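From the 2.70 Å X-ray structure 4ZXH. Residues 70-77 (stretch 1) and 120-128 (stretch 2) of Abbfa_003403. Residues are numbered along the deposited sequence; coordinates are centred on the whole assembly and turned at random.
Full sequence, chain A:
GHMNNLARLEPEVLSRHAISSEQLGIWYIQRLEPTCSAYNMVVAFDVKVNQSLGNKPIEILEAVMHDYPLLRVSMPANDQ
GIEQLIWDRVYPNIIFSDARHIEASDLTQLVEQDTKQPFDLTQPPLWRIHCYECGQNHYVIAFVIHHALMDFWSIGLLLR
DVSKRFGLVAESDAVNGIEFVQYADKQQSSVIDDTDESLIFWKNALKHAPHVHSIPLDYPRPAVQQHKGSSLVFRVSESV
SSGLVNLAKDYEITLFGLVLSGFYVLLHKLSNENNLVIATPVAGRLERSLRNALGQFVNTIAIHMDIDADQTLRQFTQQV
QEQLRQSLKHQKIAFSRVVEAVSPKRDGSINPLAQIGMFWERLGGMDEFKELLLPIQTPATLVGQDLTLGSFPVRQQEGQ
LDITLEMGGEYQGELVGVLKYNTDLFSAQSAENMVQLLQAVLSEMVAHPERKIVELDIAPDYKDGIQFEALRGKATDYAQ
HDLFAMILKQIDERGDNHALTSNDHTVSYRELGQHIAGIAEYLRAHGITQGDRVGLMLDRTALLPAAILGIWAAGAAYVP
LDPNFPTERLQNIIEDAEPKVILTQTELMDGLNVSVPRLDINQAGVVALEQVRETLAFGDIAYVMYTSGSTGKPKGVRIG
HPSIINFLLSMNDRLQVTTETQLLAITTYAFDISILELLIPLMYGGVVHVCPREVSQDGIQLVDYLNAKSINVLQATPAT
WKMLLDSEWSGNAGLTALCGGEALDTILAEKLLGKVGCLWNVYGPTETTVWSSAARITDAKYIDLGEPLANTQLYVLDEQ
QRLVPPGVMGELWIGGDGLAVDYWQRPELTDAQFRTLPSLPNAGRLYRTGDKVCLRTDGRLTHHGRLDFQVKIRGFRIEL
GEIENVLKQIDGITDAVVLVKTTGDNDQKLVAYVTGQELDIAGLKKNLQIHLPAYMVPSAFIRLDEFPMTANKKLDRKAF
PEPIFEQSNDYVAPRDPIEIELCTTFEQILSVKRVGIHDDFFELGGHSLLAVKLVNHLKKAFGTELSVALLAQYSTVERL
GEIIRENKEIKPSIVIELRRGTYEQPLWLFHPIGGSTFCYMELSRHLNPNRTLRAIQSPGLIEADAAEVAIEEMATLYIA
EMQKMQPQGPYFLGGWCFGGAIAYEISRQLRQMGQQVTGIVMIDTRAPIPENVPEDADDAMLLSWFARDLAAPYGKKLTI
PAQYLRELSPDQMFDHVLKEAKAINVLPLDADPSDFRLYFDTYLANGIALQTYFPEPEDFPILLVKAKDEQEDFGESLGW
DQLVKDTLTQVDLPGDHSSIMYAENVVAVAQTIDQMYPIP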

ATOM      1  N   LEU A  70     -39.262  -9.119   2.262  1.00 33.30           N
ATOM      2  CA  LEU A  70     -37.889  -8.646   2.125  1.00 31.33           C
ATOM      3  C   LEU A  70     -37.556  -7.635   3.205  1.00 33.86           C
ATOM      4  O   LEU A  70     -36.470  -7.660   3.769  1.00 37.97           O
ATOM      5  CB  LEU A  70     -37.664  -8.027   0.744  1.00 29.72           C
ATOM      6  CG  LEU A  70     -36.240  -7.588   0.384  1.00 32.55           C
ATOM      7  CD1 LEU A  70     -35.278  -8.743   0.445  1.00 29.96           C
ATOM      8  CD2 LEU A  70     -36.228  -7.048  -1.010  1.00 42.34           C
ATOM      9  N   LEU A  71     -38.514  -6.770   3.511  1.00 36.33           N
ATOM     10  CA  LEU A  71     -38.325  -5.718   4.493  1.00 25.06           C
ATOM     11  C   LEU A  71     -38.127  -6.229   5.923  1.00 32.70           C
ATOM     12  O   LEU A  71     -37.812  -5.447   6.814  1.00 39.25           O
ATOM     13  CB  LEU A  71     -39.515  -4.758   4.446  1.00 25.28           C
ATOM     14  CG  LEU A  71     -39.587  -3.854   3.208  1.00 28.99           C
ATOM     15  CD1 LEU A  71     -40.767  -2.920   3.267  1.00 24.93           C
ATOM     16  CD2 LEU A  71     -38.305  -3.043   3.068  1.00 25.96           C
ATOM     17  N   ARG A  72     -38.308  -7.530   6.140  1.00 33.42           N
ATOM     18  CA  ARG A  72     -38.139  -8.134   7.460  1.00 27.84           C
ATOM     19  C   ARG A  72     -36.925  -9.088   7.490  1.00 33.64           C
ATOM     20  O   ARG A  72     -36.864 -10.027   8.285  1.00 37.67           O
ATOM     21  CB  ARG A  72     -39.429  -8.869   7.875  1.00 29.59           C
ATOM     22  CG  ARG A  72     -40.697  -7.978   7.855  1.00 38.35           C
ATOM     23  CD  ARG A  72     -41.996  -8.645   8.367  1.00 31.77           C
ATOM     24  NE  ARG A  72     -42.319  -9.930   7.732  1.00 35.33           N
ATOM     25  CZ  ARG A  72     -43.106 -10.076   6.671  1.00 45.57           C
ATOM     26  NH1 ARG A  72     -43.674  -9.021   6.107  1.00 48.40           N
ATOM     27  NH2 ARG A  72     -43.338 -11.284   6.176  1.00 53.68           N
ATOM     28  N   VAL A  73     -35.947  -8.828   6.628  1.00 36.43           N
ATOM     29  CA  VAL A  73     -34.769  -9.686   6.486  1.00 26.64           C
ATOM     30  C   VAL A  73     -33.557  -9.226   7.318  1.00 26.04           C
ATOM     31  O   VAL A  73     -33.342  -8.033   7.504  1.00 30.34           O
ATOM     32  CB  VAL A  73     -34.378  -9.772   4.987  1.00 25.94           C
ATOM     33  CG1 VAL A  73     -32.922 -10.156   4.789  1.00 25.52           C
ATOM     34  CG2 VAL A  73     -35.294 -10.733   4.260  1.00 27.07           C
ATOM     35  N   SER A  74     -32.795 -10.185   7.839  1.00 26.77           N
ATOM     36  CA  SER A  74     -31.452  -9.940   8.371  1.00 26.32           C
ATOM     37  C   SER A  74     -30.499 -10.942   7.707  1.00 31.35           C
ATOM     38  O   SER A  74     -30.958 -11.927   7.122  1.00 32.32           O
ATOM     39  CB  SER A  74     -31.416 -10.055   9.905  1.00 27.34           C
ATOM     40  OG  SER A  74     -31.321 -11.394  10.374  1.00 41.14           O
ATOM     41  N   MET A  75     -29.188 -10.691   7.766  1.00 32.88           N
ATOM     42  CA  MET A  75     -28.217 -11.526   7.046  1.00 35.94           C
ATOM     43  C   MET A  75     -27.067 -11.965   7.943  1.00 26.77           C
ATOM     44  O   MET A  75     -25.950 -11.476   7.825  1.00 36.69           O
ATOM     45  CB  MET A  75     -27.664 -10.786   5.813  1.00 24.83           C
ATOM     46  CG  MET A  75     -28.726 -10.405   4.776  1.00 24.34           C
ATOM     47  SD  MET A  75     -28.117  -9.385   3.410  1.00 23.02           S
ATOM     48  CE  MET A  75     -29.642  -8.788   2.731  1.00 68.83           C
ATOM     49  N   PRO A  76     -27.333 -12.916   8.832  1.00 35.35           N
ATOM     50  CA  PRO A  76     -26.334 -13.365   9.800  1.00 29.14           C
ATOM     51  C   PRO A  76     -25.385 -14.381   9.188  1.00 53.13           C
ATOM     52  O   PRO A  76     -25.707 -14.968   8.143  1.00 40.05           O
ATOM     53  CB  PRO A  76     -27.182 -14.012  10.882  1.00 30.70           C
ATOM     54  CG  PRO A  76     -28.310 -14.626  10.093  1.00 31.04           C
ATOM     55  CD  PRO A  76     -28.578 -13.697   8.931  1.00 35.41           C
ATOM     56  N   ALA A  77     -24.249 -14.611   9.843  1.00 43.88           N
ATOM     57  CA  ALA A  77     -23.287 -15.576   9.340  1.00 49.47           C
ATOM     58  C   ALA A  77     -23.090 -16.709  10.324  1.00 55.81           C
ATOM     59  O   ALA A  77     -23.110 -16.492  11.533  1.00 61.84           O
ATOM     60  CB  ALA A  77     -21.973 -14.897   9.043  1.00 49.17           C
ATOM     61  N   ASP A 120     -25.522  -2.884  10.662  1.00 30.37           N
ATOM     62  CA  ASP A 120     -25.072  -4.232  10.972  1.00 23.25           C
ATOM     63  C   ASP A 120     -26.002  -5.192  10.242  1.00 37.58           C
ATOM     64  O   ASP A 120     -27.167  -5.357  10.620  1.00 41.00           O
ATOM     65  CB  ASP A 120     -25.105  -4.474  12.478  1.00 28.53           C
ATOM     66  CG  ASP A 120     -24.547  -5.840  12.882  1.00 43.70           C
ATOM     67  OD1 ASP A 120     -24.424  -6.759  12.028  1.00 41.16           O
ATOM     68  OD2 ASP A 120     -24.214  -5.981  14.080  1.00 46.75           O
ATOM     69  N   LEU A 121     -25.504  -5.822   9.189  1.00 33.78           N
ATOM     70  CA  LEU A 121     -26.394  -6.573   8.322  1.00 29.65           C
ATOM     71  C   LEU A 121     -26.938  -7.824   9.005  1.00 29.38           C
ATOM     72  O   LEU A 121     -27.856  -8.456   8.501  1.00 37.13           O
ATOM     73  CB  LEU A 121     -25.681  -6.941   7.022  1.00 27.59           C
ATOM     74  CG  LEU A 121     -25.222  -5.754   6.172  1.00 21.25           C
ATOM     75  CD1 LEU A 121     -24.595  -6.232   4.882  1.00 21.04           C
ATOM     76  CD2 LEU A 121     -26.371  -4.808   5.900  1.00 20.69           C
ATOM     77  N   THR A 122     -26.391  -8.176  10.158  1.00 26.78           N
ATOM     78  CA  THR A 122     -26.846  -9.376  10.860  1.00 32.00           C
ATOM     79  C   THR A 122     -28.034  -9.114  11.797  1.00 39.29           C
ATOM     80  O   THR A 122     -28.656 -10.050  12.318  1.00 48.39           O
ATOM     81  CB  THR A 122     -25.714  -9.990  11.669  1.00 34.16           C
ATOM     82  OG1 THR A 122     -25.557  -9.264  12.887  1.00 41.31           O
ATOM     83  CG2 THR A 122     -24.424  -9.906  10.886  1.00 36.23           C
ATOM     84  N   GLN A 123     -28.353  -7.840  11.984  1.00 36.17           N
ATOM     85  CA  GLN A 123     -29.410  -7.423  12.892  1.00 43.78           C
ATOM     86  C   GLN A 123     -30.437  -6.569  12.131  1.00 40.75           C
ATOM     87  O   GLN A 123     -30.085  -5.516  11.590  1.00 42.96           O
ATOM     88  CB  GLN A 123     -28.801  -6.638  14.071  1.00 56.94           C
ATOM     89  CG  GLN A 123     -29.483  -6.842  15.435  1.00 75.68           C
ATOM     90  CD  GLN A 123     -29.554  -8.306  15.875  1.00 84.32           C
ATOM     91  OE1 GLN A 123     -30.576  -8.763  16.395  1.00 86.55           O
ATOM     92  NE2 GLN A 123     -28.456  -9.040  15.688  1.00 80.85           N
ATOM     93  N   PRO A 124     -31.709  -7.017  12.083  1.00 38.86           N
ATOM     94  CA  PRO A 124     -32.778  -6.322  11.355  1.00 32.55           C
ATOM     95  C   PRO A 124     -33.262  -5.117  12.126  1.00 34.85           C
ATOM     96  O   PRO A 124     -33.159  -5.134  13.342  1.00 36.91           O
ATOM     97  CB  PRO A 124     -33.876  -7.374  11.264  1.00 30.17           C
ATOM     98  CG  PRO A 124     -33.706  -8.165  12.492  1.00 28.68           C
ATOM     99  CD  PRO A 124     -32.230  -8.190  12.802  1.00 43.41           C
ATOM    100  N   PRO A 125     -33.811  -4.102  11.440  1.00 38.36           N
ATOM    101  CA  PRO A 125     -34.028  -4.057   9.986  1.00 35.07           C
ATOM    102  C   PRO A 125     -32.806  -3.555   9.230  1.00 32.33           C
ATOM    103  O   PRO A 125     -31.949  -2.946   9.860  1.00 38.07           O
ATOM    104  CB  PRO A 125     -35.200  -3.080   9.841  1.00 27.54           C
ATOM    105  CG  PRO A 125     -35.078  -2.175  11.037  1.00 27.91           C
ATOM    106  CD  PRO A 125     -34.438  -2.962  12.138  1.00 25.55           C
ATOM    107  N   LEU A 126     -32.718  -3.806   7.922  1.00 34.96           N
ATOM    108  CA  LEU A 126     -31.594  -3.283   7.129  1.00 27.19           C
ATOM    109  C   LEU A 126     -32.007  -2.027   6.363  1.00 28.88           C
ATOM    110  O   LEU A 126     -31.538  -1.765   5.253  1.00 28.73           O
ATOM    111  CB  LEU A 126     -31.058  -4.320   6.155  1.00 21.35           C
ATOM    112  CG  LEU A 126     -30.697  -5.715   6.661  1.00 22.21           C
ATOM    113  CD1 LEU A 126     -29.690  -6.328   5.756  1.00 27.58           C
ATOM    114  CD2 LEU A 126     -30.228  -5.740   8.098  1.00 22.80           C
ATOM    115  N   TRP A 127     -32.890  -1.252   6.976  1.00 23.02           N
ATOM    116  CA  TRP A 127     -33.329   0.008   6.414  1.00 21.72           C
ATOM    117  C   TRP A 127     -33.765   0.919   7.555  1.00 24.11           C
ATOM    118  O   TRP A 127     -34.058   0.440   8.653  1.00 33.01           O
ATOM    119  CB  TRP A 127     -34.461  -0.217   5.411  1.00 22.82           C
ATOM    120  CG  TRP A 127     -35.571  -1.056   5.951  1.00 23.27           C
ATOM    121  CD1 TRP A 127     -35.623  -2.419   6.001  1.00 22.22           C
ATOM    122  CD2 TRP A 127     -36.807  -0.587   6.496  1.00 23.44           C
ATOM    123  NE1 TRP A 127     -36.813  -2.831   6.559  1.00 30.40           N
ATOM    124  CE2 TRP A 127     -37.563  -1.722   6.865  1.00 33.10           C
ATOM    125  CE3 TRP A 127     -37.357   0.681   6.703  1.00 25.67           C
ATOM    126  CZ2 TRP A 127     -38.837  -1.623   7.437  1.00 37.17           C
ATOM    127  CZ3 TRP A 127     -38.638   0.779   7.270  1.00 25.89           C
ATOM    128  CH2 TRP A 127     -39.353  -0.362   7.635  1.00 24.36           C
ATOM    129  N   ARG A 128     -33.764   2.229   7.303  1.00 23.70           N
ATOM    130  CA  ARG A 128     -34.148   3.237   8.296  1.00 22.77           C
ATOM    131  C   ARG A 128     -34.905   4.371   7.640  1.00 31.06           C
ATOM    132  O   ARG A 128     -34.751   4.634   6.443  1.00 28.43           O
ATOM    133  CB  ARG A 128     -32.940   3.835   8.982  1.00 28.01           C
ATOM    134  CG  ARG A 128     -32.017   2.861   9.632  1.00 30.37           C
ATOM    135  CD  ARG A 128     -31.052   3.632  10.491  1.00 30.79           C
ATOM    136  NE  ARG A 128     -30.250   4.589   9.732  1.00 33.01           N
ATOM    137  CZ  ARG A 128     -28.986   4.362   9.377  1.00 29.93           C
ATOM    138  NH1 ARG A 128     -28.412   3.209   9.704  1.00 24.16           N
ATOM    139  NH2 ARG A 128     -28.291   5.284   8.720  1.00 23.25           N
TER

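Residues 70-77 and 120-128 of Abbfa_003403 run past each other in opposite directions, so that S74 lies beside P124 (CA to CA 4.9 Å) and P76 beside T122 (CA to CA 4.2 Å). Only two hydrogen bonds join them; the stretches bury 476 Å² between them, both sides summed, and apart from these bonds the contact is chiefly nonpolar packing. Stretch 1 enters in a 3-10 segment that includes L70 and L71, and a weak backbone hydrogen bond from V73 N to L70 O (3.1 Å) links this part to the short strand 73-74. L71 is held twice by W127. Its carbonyl oxygen, L71 O, accepts a nearly straight hydrogen bond from W127 NE1 (2.8 Å, 170° at the hydrogen), which satisfies the indole N-H in a buried site, while L71 CD2 sits over the face of the five-membered ring, 4.0 Å from its centroid, in a CH-pi contact. R72 points its CA-to-CB bond away and takes no part. At V73 the backbone does the touching: V73 O lies 3.6 Å from L126 CG and 3.9 Å from P124 CB. S74 turns toward stretch 2 and packs closely on the proline ring, with S74 CB 3.5 Å from P124 CD; its hydroxyl is hydrogen-bonded elsewhere in the structure. M75 supplies the second bond, backbone to backbone, from M75 N to L121 O (2.7 Å, 151°). Its side chain extends the nonpolar contact, M75 CB meeting L121 CB at 4.5 Å and M75 CE reaching L126 CD1 at 3.9 Å. L121 and T122 are the central residues of a type I turn from D120 to Q123, closed by Q123 N to D120 O (3.1 Å) and braced by D120 OD1, which accepts from both T122 N (3.1 Å) and T122 OG1 (2.9 Å). Against this turn P76 makes the last contact, P76 CA lying 3.9 Å from T122 CB.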